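Local coordinates for ABC transporter, permease protein, putative (PDB 2P0S) that forms one domain of a putative ABC transporter permease, a longer membrane protein that probably moves a substrate across the cell membrane, at residues Q77-A80 with S81-N84. Numbering follows the deposited sequence. Where two conformers were deposited one is given.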
ATOM      1  N   GLN A  77     -15.392  -8.352   7.553  1.00 32.18           N
ATOM      2  CA  GLN A  77     -13.977  -8.141   7.778  1.00 34.69           C
ATOM      3  C   GLN A  77     -13.309  -7.681   6.512  1.00 32.50           C
ATOM      4  O   GLN A  77     -13.546  -8.198   5.486  1.00 31.29           O
ATOM      5  CB  GLN A  77     -13.226  -9.391   8.322  1.00 36.66           C
ATOM      6  CG  GLN A  77     -11.753  -9.075   8.811  1.00 37.49           C
ATOM      7  CD  GLN A  77     -11.074 -10.138   9.686  1.00 41.19           C
ATOM      8  OE1 GLN A  77     -11.716 -10.880  10.430  1.00 50.99           O
ATOM      9  NE2 GLN A  77      -9.756 -10.177   9.620  1.00 46.17           N
ATOM     10  N   LEU A  78     -12.470  -6.672   6.634  1.00 30.68           N
ATOM     11  CA  LEU A  78     -11.768  -6.105   5.515  1.00 30.07           C
ATOM     12  C   LEU A  78     -10.309  -6.555   5.584  1.00 30.58           C
ATOM     13  O   LEU A  78      -9.776  -6.678   6.702  1.00 32.55           O
ATOM     14  CB  LEU A  78     -11.849  -4.580   5.618  1.00 28.82           C
ATOM     15  CG  LEU A  78     -13.201  -3.966   5.349  1.00 29.30           C
ATOM     16  CD1 LEU A  78     -13.208  -2.534   5.941  1.00 27.83           C
ATOM     17  CD2 LEU A  78     -13.579  -4.018   3.800  1.00 26.17           C
ATOM     18  N   PRO A  79      -9.633  -6.732   4.428  1.00 32.32           N
ATOM     19  CA  PRO A  79      -8.209  -7.079   4.390  1.00 32.31           C
ATOM     20  C   PRO A  79      -7.386  -5.977   5.025  1.00 31.03           C
ATOM     21  O   PRO A  79      -7.797  -4.819   4.906  1.00 31.87           O
ATOM     22  CB  PRO A  79      -7.890  -6.918   2.945  1.00 32.98           C
ATOM     23  CG  PRO A  79      -9.134  -7.248   2.234  1.00 35.01           C
ATOM     24  CD  PRO A  79     -10.184  -6.638   3.056  1.00 33.07           C
ATOM     25  N   ALA A  80      -6.225  -6.282   5.580  1.00 32.35           N
ATOM     26  CA  ALA A  80      -5.457  -5.228   6.260  1.00 31.21           C
ATOM     27  C   ALA A  80      -5.026  -4.146   5.285  1.00 31.61           C
ATOM     28  O   ALA A  80      -4.737  -3.058   5.690  1.00 30.03           O
ATOM     29  CB  ALA A  80      -4.217  -5.812   6.959  1.00 33.72           C
ATOM     30  N   SER A  81      -4.908  -4.513   4.014  1.00 31.95           N
ATOM     31  CA  SER A  81      -4.579  -3.639   2.902  1.00 32.90           C
ATOM     32  C   SER A  81      -5.377  -2.324   2.843  1.00 31.13           C
ATOM     33  O   SER A  81      -4.809  -1.303   2.496  1.00 30.71           O
ATOM     34  CB  SER A  81      -4.798  -4.395   1.581  1.00 34.23           C
ATOM     35  OG  SER A  81      -6.188  -4.339   1.167  1.00 38.88           O
ATOM     36  N   VAL A  82      -6.684  -2.364   3.143  1.00 29.03           N
ATOM     37  CA  VAL A  82      -7.587  -1.198   3.145  1.00 25.35           C
ATOM     38  C   VAL A  82      -7.058  -0.204   4.201  1.00 24.33           C
ATOM     39  O   VAL A  82      -6.759   0.923   3.873  1.00 24.90           O
ATOM     40  CB  VAL A  82      -9.033  -1.643   3.453  1.00 23.59           C
ATOM     41  CG1 VAL A  82      -9.879  -0.529   3.609  1.00 25.09           C
ATOM     42  CG2 VAL A  82      -9.635  -2.586   2.291  1.00 29.13           C
ATOM     43  N   SER A  83      -6.892  -0.593   5.439  1.00 23.61           N
ATOM     44  CA  SER A  83      -6.351   0.366   6.437  1.00 22.73           C
ATOM     45  C   SER A  83      -4.928   0.749   6.090  1.00 22.42           C
ATOM     46  O   SER A  83      -4.543   1.906   6.240  1.00 23.48           O
ATOM     47  CB  SER A  83      -6.391  -0.264   7.817  1.00 22.73           C
ATOM     48  OG  SER A  83      -5.447   0.562   8.625  1.00 27.19           O
ATOM     49  N   ASN A  84      -4.132  -0.237   5.661  0.50 23.39           N
ATOM     50  CA  ASN A  84      -2.723  -0.002   5.231  0.50 23.82           C
ATOM     51  C   ASN A  84      -2.659   1.219   4.340  0.50 24.98           C
ATOM     52  O   ASN A  84      -2.066   2.278   4.720  0.50 22.43           O
ATOM     53  CB  ASN A  84      -2.126  -1.230   4.506  0.50 24.44           C
ATOM     54  CG  ASN A  84      -1.831  -2.362   5.462  0.50 23.80           C
ATOM     55  OD1 ASN A  84      -1.553  -3.510   5.050  0.50 28.06           O
ATOM     56  ND2 ASN A  84      -1.868  -2.045   6.769  0.50 24.95           N
TER
HETATM   57  O   HOH W   1      -8.155  -2.771   6.744  1.00 29.55           O
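In one of its two conformers, the N84 side-chain amide lies face-on to the backbone carbonyl of A80. A80 O sits directly over the amide carbon, 3.0 Å from N84 CG, and nearly as close to both OD1 and ND2. On that same face, off the OD1 end, A80 CB lies 4.0 Å from N84 OD1. Here chi1 of -73° places CG anti to the N84 carbonyl carbon, bringing the amide back over the first turn. Within this turn, V82 CG2 and S81 OG approach the same face of the P79 ring. V82 CG2 is 4.2 Å from P79 CD, while S81 OG comes to P79 CB at 3.6 Å. E30 of the second subunit also packs on P79. L78 CD2 reaches the same V82 methyl more loosely; the L78 side chain also packs on I72 of strand 70-74.

The backbone starts helix 80-100. N84 N bonds to A80 O at 2.9 Å, nearly straight (165°) and in the carbonyl plane. V82 N bonds to P79 O at 3.2 Å from above that carbonyl's plane. A water donates to P79 O and accepts from S83 N, so it links them across the first turn. The second subunit covers this end. S83 OG bonds to its V120 O, and its D29 and E30 accept weak bonds from A80 N and S81 N.

P79 O is thus gripped twice, by an N-H and by a water. Acidic groups from the partner chain near this positive end of the helix dipole are probably favourable, consistent with a helix start shared with the dimer interface.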